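Slr1951 protein (Synechocystis sp., PDB 3HX1) is of unknown function but carries an FHA domain, a fold that in its relatives recognises phosphothreonine peptides, and so probably binds phosphorylated partners. Local coordinates at residues 52-57 with 68-73; 82-87 with 100-105; 9-14 with 24-29; 17-22 with 43-48. One frame throughout, in Å; residues are numbered along the deposited sequence.

Interaction 1 of 4, residues 52-57 with 68-73; sequences IHAVLV and YRIIDG
The H53 ring meets the D72 carboxylate obliquely, the two planes 67° apart and H53 CD2 lying 4.0 Å from D72 OD1. At the other end of the pairing the Y68 ring also stands oblique to its neighbours, with Y68 CD1 4.1 Å from L56 CB, while H12 packs edge-to-face on the same ring. Strands 54-58 and 68-72 form an antiparallel beta hairpin in the mixed sheet of the FHA sandwich. H53 is the histidine of the Ser-x-x-His signature of FHA domains: its ND1 is bonded to S50 N and its NE2 to G83 O, so both ring nitrogens are engaged and the rotation of the ring is fixed. CG stands anti to the backbone N, and chi2 (98°) turns the ring plane.

Four backbone bonds join V55 with I71 and V57 with R69, the longest from V55 N to I71 O at 3.0 Å. On the face of A54, L56 and I70, L56 CD2 reaches I70 CB at 3.6 Å, the two side chains crossing obliquely. On the other face V55 CG2 touches I71 CB at 3.7 Å, and V57 CG1 meets I71 CD1 with the side chains about perpendicular; R69 leads away to a salt bridge with E93. H53 and A54 both face I34, a classic beta bulge. Beyond it G73, whose backbone angles would jam a CB against the carbonyl of D72, adds a last bond: G73 N lies 2.9 Å from H53 O and 37° above that carbonyl's plane.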
# COMPACT_ATOMS: atom_id res chain seq x y z
N ILE A 52 -2.90 8.00 -7.68
CA ILE A 52 -2.24 6.71 -7.80
C ILE A 52 -0.93 6.95 -7.05
O ILE A 52 0.01 7.54 -7.59
CB ILE A 52 -1.91 6.33 -9.27
CG1 ILE A 52 -3.19 6.26 -10.11
CG2 ILE A 52 -1.18 5.00 -9.28
CD1 ILE A 52 -4.08 5.03 -9.84
N HIS A 53 -0.89 6.49 -5.81
CA HIS A 53 0.26 6.69 -4.92
C HIS A 53 1.39 5.68 -5.04
O HIS A 53 2.56 6.02 -4.81
CB HIS A 53 -0.24 6.72 -3.48
CG HIS A 53 0.65 7.48 -2.55
ND1 HIS A 53 0.39 8.78 -2.18
CD2 HIS A 53 1.78 7.11 -1.90
CE1 HIS A 53 1.34 9.19 -1.34
NE2 HIS A 53 2.19 8.19 -1.16
N ALA A 54 1.07 4.43 -5.36
CA ALA A 54 2.11 3.43 -5.47
C ALA A 54 1.63 2.19 -6.20
O ALA A 54 0.51 2.16 -6.71
CB ALA A 54 2.58 3.06 -4.08
N VAL A 55 2.50 1.18 -6.25
CA VAL A 55 2.16 -0.09 -6.89
C VAL A 55 2.73 -1.26 -6.10
O VAL A 55 3.75 -1.14 -5.43
CB VAL A 55 2.68 -0.17 -8.34
CG1 VAL A 55 2.07 0.94 -9.17
CG2 VAL A 55 4.20 -0.08 -8.34
N LEU A 56 2.05 -2.40 -6.20
CA LEU A 56 2.45 -3.63 -5.53
C LEU A 56 2.66 -4.68 -6.59
O LEU A 56 1.75 -4.97 -7.37
CB LEU A 56 1.34 -4.10 -4.59
CG LEU A 56 1.08 -3.27 -3.33
CD1 LEU A 56 -0.16 -3.80 -2.65
CD2 LEU A 56 2.28 -3.35 -2.40
N VAL A 57 3.86 -5.25 -6.63
CA VAL A 57 4.15 -6.29 -7.61
C VAL A 57 4.60 -7.53 -6.85
O VAL A 57 5.51 -7.45 -6.01
CB VAL A 57 5.26 -5.85 -8.60
CG1 VAL A 57 5.00 -4.43 -9.08
CG2 VAL A 57 6.62 -5.93 -7.94
N TYR A 68 5.03 -9.45 -1.80
CA TYR A 68 4.89 -8.27 -2.65
C TYR A 68 5.93 -7.21 -2.38
O TYR A 68 6.40 -7.06 -1.25
CB TYR A 68 3.51 -7.64 -2.43
CG TYR A 68 2.34 -8.43 -2.98
CD1 TYR A 68 1.82 -8.15 -4.23
CD2 TYR A 68 1.80 -9.48 -2.25
CE1 TYR A 68 0.78 -8.89 -4.76
CE2 TYR A 68 0.76 -10.24 -2.77
CZ TYR A 68 0.25 -9.93 -4.02
OH TYR A 68 -0.79 -10.67 -4.53
N ARG A 69 6.27 -6.46 -3.41
CA ARG A 69 7.21 -5.36 -3.30
C ARG A 69 6.38 -4.12 -3.60
O ARG A 69 5.52 -4.16 -4.49
CB ARG A 69 8.32 -5.51 -4.33
CG ARG A 69 9.11 -4.23 -4.57
CD ARG A 69 10.35 -4.48 -5.44
NE ARG A 69 11.37 -5.22 -4.71
CZ ARG A 69 12.66 -5.22 -5.01
NH1 ARG A 69 13.11 -4.51 -6.05
NH2 ARG A 69 13.52 -5.91 -4.27
N ILE A 70 6.60 -3.04 -2.86
CA ILE A 70 5.85 -1.81 -3.08
C ILE A 70 6.78 -0.72 -3.60
O ILE A 70 7.83 -0.46 -3.02
CB ILE A 70 5.15 -1.32 -1.78
CG1 ILE A 70 4.49 0.04 -2.04
CG2 ILE A 70 6.16 -1.22 -0.63
CD1 ILE A 70 3.66 0.59 -0.90
N ILE A 71 6.40 -0.09 -4.70
CA ILE A 71 7.20 0.96 -5.29
C ILE A 71 6.41 2.25 -5.21
O ILE A 71 5.21 2.25 -5.40
CB ILE A 71 7.51 0.63 -6.77
CG1 ILE A 71 8.32 -0.68 -6.86
CG2 ILE A 71 8.31 1.74 -7.42
CD1 ILE A 71 7.49 -1.90 -7.10
N ASP A 72 7.09 3.36 -4.92
CA ASP A 72 6.43 4.65 -4.82
C ASP A 72 6.18 5.21 -6.21
O ASP A 72 6.97 4.98 -7.12
CB ASP A 72 7.27 5.63 -4.00
CG ASP A 72 6.63 7.01 -3.89
OD1 ASP A 72 5.51 7.13 -3.35
OD2 ASP A 72 7.26 7.99 -4.36
N GLY A 73 5.06 5.93 -6.35
CA GLY A 73 4.70 6.54 -7.63
C GLY A 73 3.70 5.75 -8.45
O GLY A 73 3.47 4.57 -8.19

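Interaction 2 of 4, residues 82-87 with 100-105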
# COMPACT_ATOMS: atom_id res chain seq x y z
N ASN A 82 4.52 13.07 -0.56
CA ASN A 82 4.72 12.21 0.59
C ASN A 82 4.78 10.82 -0.02
O ASN A 82 3.81 10.35 -0.60
CB ASN A 82 3.54 12.33 1.54
N GLY A 83 5.93 10.17 0.09
CA GLY A 83 6.05 8.85 -0.49
C GLY A 83 5.56 7.77 0.44
O GLY A 83 4.43 7.80 0.93
N LEU A 84 6.42 6.79 0.67
CA LEU A 84 6.09 5.68 1.54
C LEU A 84 7.03 5.78 2.73
O LEU A 84 8.25 5.68 2.58
CB LEU A 84 6.30 4.37 0.80
CG LEU A 84 5.68 4.34 -0.61
CD1 LEU A 84 5.95 3.00 -1.27
CD2 LEU A 84 4.19 4.60 -0.51
N MSE A 85 6.47 6.00 3.91
CA MSE A 85 7.28 6.11 5.11
C MSE A 85 7.15 4.86 5.95
O MSE A 85 6.07 4.49 6.39
CB MSE A 85 6.86 7.32 5.91
CG MSE A 85 7.78 7.65 7.06
SE MSE A 85 7.34 9.42 7.70
CE MSE A 85 5.81 8.98 8.80
N ILE A 86 8.27 4.19 6.17
CA ILE A 86 8.28 2.98 6.97
C ILE A 86 9.23 3.21 8.13
O ILE A 86 10.42 3.48 7.94
CB ILE A 86 8.72 1.78 6.13
CG1 ILE A 86 7.72 1.59 4.98
CG2 ILE A 86 8.82 0.54 7.00
CD1 ILE A 86 7.97 0.39 4.11
N ASN A 87 8.70 3.12 9.34
CA ASN A 87 9.49 3.34 10.54
C ASN A 87 10.16 4.71 10.48
O ASN A 87 11.36 4.84 10.71
CB ASN A 87 10.53 2.24 10.68
CG ASN A 87 9.92 0.86 10.59
OD1 ASN A 87 10.60 -0.15 10.75
ND2 ASN A 87 8.62 0.81 10.33
N ASP A 100 4.72 -5.13 8.76
CA ASP A 100 5.11 -3.79 8.32
C ASP A 100 3.94 -2.82 8.25
O ASP A 100 2.83 -3.19 7.88
CB ASP A 100 5.77 -3.84 6.94
CG ASP A 100 7.18 -4.37 6.98
OD1 ASP A 100 7.85 -4.17 8.02
OD2 ASP A 100 7.62 -4.97 5.98
N GLU A 101 4.21 -1.57 8.61
CA GLU A 101 3.19 -0.53 8.55
C GLU A 101 3.70 0.57 7.64
O GLU A 101 4.59 1.33 8.02
CB GLU A 101 2.92 0.07 9.92
CG GLU A 101 1.97 1.26 9.85
CD GLU A 101 2.10 2.19 11.04
OE1 GLU A 101 3.23 2.66 11.31
OE2 GLU A 101 1.07 2.45 11.71
N ILE A 102 3.16 0.65 6.43
CA ILE A 102 3.59 1.69 5.51
C ILE A 102 2.76 2.94 5.70
O ILE A 102 1.63 3.02 5.21
CB ILE A 102 3.50 1.23 4.05
CG1 ILE A 102 4.46 0.07 3.79
CG2 ILE A 102 3.85 2.38 3.13
CD1 ILE A 102 3.78 -1.27 3.68
N VAL A 103 3.31 3.91 6.42
CA VAL A 103 2.61 5.17 6.66
C VAL A 103 2.76 6.00 5.40
O VAL A 103 3.85 6.44 5.03
CB VAL A 103 3.17 5.90 7.88
CG1 VAL A 103 2.52 7.25 8.01
CG2 VAL A 103 2.90 5.08 9.13
N MSE A 104 1.63 6.21 4.76
CA MSE A 104 1.61 6.91 3.51
C MSE A 104 0.83 8.22 3.37
O MSE A 104 0.20 8.46 2.32
CB MSE A 104 1.20 5.87 2.46
CG MSE A 104 -0.07 5.03 2.71
SE MSE A 104 -0.50 4.62 0.96
CE MSE A 104 -0.61 6.50 0.89
N GLY A 105 0.93 9.04 4.43
CA GLY A 105 0.29 10.36 4.56
C GLY A 105 -0.25 10.59 5.99
O GLY A 105 -0.37 9.62 6.76
O HOH W 1 4.48 9.58 3.63
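M85, a selenomethionine, runs alongside V103, the two side chains pointing the same way. Its CB starts 3.3 Å from V103 O; CG stands anti to the backbone N (chi1 -171°), and the chain then stays extended as far as SE. There the bend at chi3 (81°) turns CE back onto the valine, 3.8 Å from V103 CG1 and also near V103 CB. The backbones beneath are joined as an antiparallel hydrogen-bonded pair, M85 N to V103 O at 2.9 Å and V103 N to M85 O at 2.8 Å, the latter bent to 134° at the hydrogen.

Strands 84-86 and 101-103 are neighbours in the six-stranded antiparallel sheet of the FHA sandwich, though strands 89-91 and 93-95 come between them in sequence. Strand 109-115 flanks 101-103 on its other side, with I102 bonded through its backbone to V110. On the buried face I86 lies side by side with I102, and I86 CD1 comes 3.5 Å from I102 CG1. The second branch, I102 CG2, meets L84 CB at 3.9 Å, so the one isoleucine touches two residues of 84-86. Where the strands diverge, a water donates to G83 O at 3.2 Å and, weakly, to V103 O.

Interaction 3 of 4, residues 9-14 with 24-29; sequences LQEHIL and EVLLTE
L14 N donates to V25 O over 2.7 Å in a nearly straight bond, 174° at the hydrogen and in the carbonyl plane. V25 N answers to L14 O at 2.9 Å, which makes this a hydrogen-bonded pair of the antiparallel hairpin 11-18/21-27, at one edge of the six-stranded FHA sheet. L27 N bonds H12 O, but in place of the return bond a water accepts from H12 N and donates to L27 O at 2.7 Å.

On one face H12 CB abuts L27 CB at 3.6 Å, and L14 CD2 meets L27 CD1 at 4.1 Å; both leucines also touch I42. The H12 ring, L27 O near its edge, stacks on Y114, with ND1 bonded to Y112 OH. On the other face, I13 chi1 (-62°) puts CG1 anti to the carbonyl carbon, and chi2 (-56°) turns CD1 toward L26 CD1, a rather short 3.3 Å away, while CG2 lies 3.6 Å from E24 OE1. An alanine at I13 would probably leave L26 CD1 without its methyl partner and open a gap beside the E24 side chain. R115 forms a salt bridge with E24 OE1, and its positive charge would probably favour the ionised carboxylate despite the hydrocarbon alongside.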
# COMPACT_ATOMS: atom_id res chain seq x y z
N LEU A 9 -2.84 -22.68 4.82
CA LEU A 9 -2.47 -21.95 3.57
C LEU A 9 -2.48 -20.45 3.82
O LEU A 9 -3.45 -19.77 3.51
CB LEU A 9 -3.47 -22.28 2.45
CG LEU A 9 -3.61 -23.77 2.12
CD1 LEU A 9 -4.66 -23.94 1.03
CD2 LEU A 9 -2.26 -24.33 1.68
N GLN A 10 -1.39 -19.95 4.38
CA GLN A 10 -1.26 -18.53 4.69
C GLN A 10 -1.67 -17.63 3.51
O GLN A 10 -1.32 -17.92 2.36
CB GLN A 10 0.18 -18.21 5.09
CG GLN A 10 0.70 -19.03 6.26
CD GLN A 10 2.21 -18.96 6.37
OE1 GLN A 10 2.93 -19.39 5.47
NE2 GLN A 10 2.70 -18.42 7.49
N GLU A 11 -2.40 -16.56 3.81
CA GLU A 11 -2.84 -15.63 2.77
C GLU A 11 -2.35 -14.20 3.02
O GLU A 11 -2.11 -13.81 4.16
CB GLU A 11 -4.37 -15.65 2.65
CG GLU A 11 -5.13 -15.69 3.98
CD GLU A 11 -6.64 -15.74 3.80
OE1 GLU A 11 -7.10 -16.08 2.69
OE2 GLU A 11 -7.38 -15.45 4.77
N HIS A 12 -2.20 -13.45 1.93
CA HIS A 12 -1.72 -12.07 1.98
C HIS A 12 -2.85 -11.11 2.31
O HIS A 12 -3.77 -10.93 1.51
CB HIS A 12 -1.11 -11.69 0.63
CG HIS A 12 0.01 -12.58 0.21
ND1 HIS A 12 1.23 -12.61 0.85
CD2 HIS A 12 0.09 -13.52 -0.77
CE1 HIS A 12 2.01 -13.52 0.29
NE2 HIS A 12 1.34 -14.08 -0.70
N ILE A 13 -2.77 -10.49 3.49
CA ILE A 13 -3.80 -9.56 3.95
C ILE A 13 -3.28 -8.15 4.14
O ILE A 13 -2.24 -7.94 4.77
CB ILE A 13 -4.43 -10.02 5.28
CG1 ILE A 13 -5.11 -11.38 5.12
CG2 ILE A 13 -5.44 -9.00 5.76
CD1 ILE A 13 -6.15 -11.43 4.03
N LEU A 14 -4.02 -7.19 3.61
CA LEU A 14 -3.65 -5.79 3.72
C LEU A 14 -4.66 -5.04 4.61
O LEU A 14 -5.83 -4.90 4.22
CB LEU A 14 -3.62 -5.16 2.33
CG LEU A 14 -2.63 -4.02 2.09
CD1 LEU A 14 -1.22 -4.53 2.38
CD2 LEU A 14 -2.73 -3.52 0.66
N GLU A 24 -10.01 -4.67 5.78
CA GLU A 24 -9.05 -5.65 5.27
C GLU A 24 -9.26 -6.01 3.81
O GLU A 24 -10.39 -6.12 3.33
CB GLU A 24 -9.07 -6.91 6.13
CG GLU A 24 -8.15 -6.84 7.34
CD GLU A 24 -8.23 -8.09 8.21
OE1 GLU A 24 -8.54 -9.17 7.67
OE2 GLU A 24 -7.95 -7.99 9.42
N VAL A 25 -8.15 -6.19 3.10
CA VAL A 25 -8.15 -6.55 1.70
C VAL A 25 -7.30 -7.79 1.53
O VAL A 25 -6.22 -7.91 2.13
CB VAL A 25 -7.53 -5.43 0.84
CG1 VAL A 25 -7.46 -5.86 -0.61
CG2 VAL A 25 -8.35 -4.17 0.98
N LEU A 26 -7.77 -8.73 0.72
CA LEU A 26 -7.02 -9.94 0.47
C LEU A 26 -6.22 -9.68 -0.78
O LEU A 26 -6.78 -9.28 -1.80
CB LEU A 26 -7.97 -11.11 0.25
CG LEU A 26 -7.27 -12.42 -0.10
CD1 LEU A 26 -6.55 -12.95 1.13
CD2 LEU A 26 -8.30 -13.42 -0.61
N LEU A 27 -4.90 -9.87 -0.71
CA LEU A 27 -4.05 -9.64 -1.87
C LEU A 27 -3.99 -10.93 -2.69
O LEU A 27 -3.44 -11.94 -2.25
CB LEU A 27 -2.66 -9.21 -1.41
CG LEU A 27 -2.30 -7.76 -1.74
CD1 LEU A 27 -3.48 -6.84 -1.54
CD2 LEU A 27 -1.13 -7.35 -0.86
N THR A 28 -4.56 -10.86 -3.88
CA THR A 28 -4.66 -12.02 -4.76
C THR A 28 -3.90 -11.91 -6.07
O THR A 28 -3.36 -12.90 -6.57
CB THR A 28 -6.17 -12.27 -5.09
OG1 THR A 28 -6.80 -12.96 -4.01
CG2 THR A 28 -6.33 -13.06 -6.38
N GLU A 29 -3.84 -10.71 -6.63
CA GLU A 29 -3.19 -10.50 -7.92
C GLU A 29 -1.69 -10.24 -7.91
O GLU A 29 -1.06 -10.12 -6.86
CB GLU A 29 -3.90 -9.38 -8.68
CG GLU A 29 -5.37 -9.67 -8.99
CD GLU A 29 -5.57 -10.99 -9.72
OE1 GLU A 29 -5.01 -11.15 -10.83
OE2 GLU A 29 -6.27 -11.88 -9.17
O HOH W 2 -3.47 -14.14 -0.77

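Interaction 4 of 4, residues 17-22 with 43-48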
# COMPACT_ATOMS: atom_id res chain seq x y z
N LEU A 17 -6.13 1.62 6.64
CA LEU A 17 -6.73 2.60 7.53
C LEU A 17 -6.75 3.96 6.86
O LEU A 17 -5.70 4.53 6.58
CB LEU A 17 -5.93 2.70 8.83
CG LEU A 17 -6.43 3.80 9.77
CD1 LEU A 17 -7.89 3.54 10.10
CD2 LEU A 17 -5.59 3.84 11.03
N ASP A 18 -7.95 4.48 6.61
CA ASP A 18 -8.09 5.79 5.98
C ASP A 18 -9.41 6.45 6.37
O ASP A 18 -10.12 5.97 7.25
CB ASP A 18 -8.03 5.65 4.47
CG ASP A 18 -9.00 4.60 3.93
OD1 ASP A 18 -9.95 4.22 4.66
OD2 ASP A 18 -8.81 4.16 2.78
N ASP A 19 -9.72 7.56 5.72
CA ASP A 19 -10.95 8.31 5.98
C ASP A 19 -12.19 7.42 6.11
O ASP A 19 -13.16 7.81 6.77
CB ASP A 19 -11.19 9.35 4.87
CG ASP A 19 -10.09 10.40 4.78
OD1 ASP A 19 -9.11 10.31 5.56
OD2 ASP A 19 -10.22 11.32 3.94
N ALA A 20 -12.17 6.25 5.49
CA ALA A 20 -13.30 5.33 5.54
C ALA A 20 -13.23 4.31 6.67
O ALA A 20 -14.08 3.42 6.76
CB ALA A 20 -13.43 4.59 4.21
N GLY A 21 -12.22 4.43 7.53
CA GLY A 21 -12.06 3.52 8.64
C GLY A 21 -11.03 2.44 8.37
O GLY A 21 -10.30 2.50 7.39
N ARG A 22 -10.98 1.43 9.23
CA ARG A 22 -10.02 0.35 9.07
C ARG A 22 -10.70 -0.84 8.40
O ARG A 22 -11.76 -1.29 8.87
CB ARG A 22 -9.45 -0.04 10.43
CG ARG A 22 -8.43 -1.14 10.36
CD ARG A 22 -7.82 -1.53 11.71
NE ARG A 22 -7.04 -0.45 12.32
CZ ARG A 22 -7.53 0.47 13.14
NH1 ARG A 22 -8.82 0.46 13.49
NH2 ARG A 22 -6.73 1.40 13.64
N ARG A 43 -8.33 1.36 -3.28
CA ARG A 43 -8.50 2.75 -2.92
C ARG A 43 -8.12 3.06 -1.51
O ARG A 43 -8.51 2.35 -0.59
CB ARG A 43 -9.95 3.21 -3.14
CG ARG A 43 -10.35 3.26 -4.60
CD ARG A 43 -11.73 3.88 -4.77
NE ARG A 43 -11.74 5.31 -4.50
CZ ARG A 43 -12.82 6.09 -4.61
NH1 ARG A 43 -13.98 5.58 -5.00
NH2 ARG A 43 -12.73 7.38 -4.35
N ILE A 44 -7.32 4.11 -1.35
CA ILE A 44 -6.92 4.58 -0.03
C ILE A 44 -7.49 5.99 0.03
O ILE A 44 -6.90 6.93 -0.49
CB ILE A 44 -5.40 4.63 0.16
CG1 ILE A 44 -4.85 3.25 0.51
CG2 ILE A 44 -5.09 5.54 1.34
CD1 ILE A 44 -5.07 2.22 -0.53
N LYS A 45 -8.66 6.10 0.65
CA LYS A 45 -9.39 7.35 0.77
C LYS A 45 -8.75 8.38 1.69
O LYS A 45 -8.78 8.24 2.91
CB LYS A 45 -10.81 7.05 1.25
CG LYS A 45 -11.70 8.27 1.47
CD LYS A 45 -12.99 7.87 2.18
CE LYS A 45 -13.89 9.06 2.48
NZ LYS A 45 -15.00 8.69 3.40
N SER A 46 -8.18 9.43 1.08
CA SER A 46 -7.55 10.54 1.78
C SER A 46 -7.05 11.57 0.80
O SER A 46 -6.81 11.27 -0.37
CB SER A 46 -6.36 10.08 2.62
OG SER A 46 -5.85 11.17 3.37
N GLN A 47 -6.89 12.80 1.28
CA GLN A 47 -6.42 13.90 0.44
C GLN A 47 -4.91 13.94 0.41
O GLN A 47 -4.31 14.57 -0.46
CB GLN A 47 -6.95 15.23 0.97
CG GLN A 47 -6.59 15.50 2.43
CD GLN A 47 -6.91 16.93 2.84
OE1 GLN A 47 -7.93 17.49 2.43
NE2 GLN A 47 -6.04 17.52 3.65
N PHE A 48 -4.28 13.27 1.37
CA PHE A 48 -2.83 13.23 1.44
C PHE A 48 -2.29 12.14 0.54
O PHE A 48 -1.08 12.00 0.36
CB PHE A 48 -2.38 12.99 2.89
CG PHE A 48 -2.95 13.97 3.87
CD1 PHE A 48 -3.06 15.32 3.54
CD2 PHE A 48 -3.34 13.57 5.14
CE1 PHE A 48 -3.53 16.25 4.46
CE2 PHE A 48 -3.82 14.49 6.07
CZ PHE A 48 -3.91 15.83 5.73
O HOH W 3 -8.55 13.37 3.32
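D18 opens a type I beta turn, D18 to G21, that closes the hairpin 11-18/21-27, and its carboxylate accepts from the backbone N of K45 in the loop before strand 54-58 of the FHA domain. Chi1 (52°) puts CG in the crowded position between the backbone N and the carbonyl carbon, and chi2 (18°) sets OD1. OD1 accepts from A20 N at 3.1 Å, an Asx turn, and OD2 accepts from K45 N at 2.9 Å; both donors sit about 50° above the carboxylate plane. An alanine at D18 would probably leave K45 N and A20 N without these acceptors and the turn less firmly held to the loop.

The backbone returns the link, D19 N reaching K45 O at 3.0 Å nearly along the C=O axis. K45 is extended throughout, CG anti to the backbone N, and lays its hydrocarbon across the turn: K45 CD is 3.6 Å from D19 CB and also touches A20 CB. Its NZ stays 5.5 Å from D19 OD2, so the opposite charges are not in contact. S46 OG accepts from F48 N, an ST turn. D19 OD2 takes a hydrogen from a water 2.7 Å away, which in turn accepts from Q47 N.

Interaction 1 belongs to the mixed sheet and interactions 2 and 3 to the six-stranded one; interaction 4 joins a turn of the six-stranded sheet to the loop that follows strand 42-43 of the other. Interactions 1 and 2 are the more buried and meet where I70 CD1 packs on L84 CD1; interaction 2 is mainly aliphatic with two backbone bonds, while interaction 1 pairs its strands more regularly. Interaction 3, at the edge of its sheet, mixes apolar pairs with water and charge, and reaches interaction 1 where Y68 OH lies beside the backbone of L27 to E29. Interactions 3 and 4 share strands 11-18 and 21-27, yet their centres lie about 19 Å apart. Interaction 4 is largely surface, without sheet pairing.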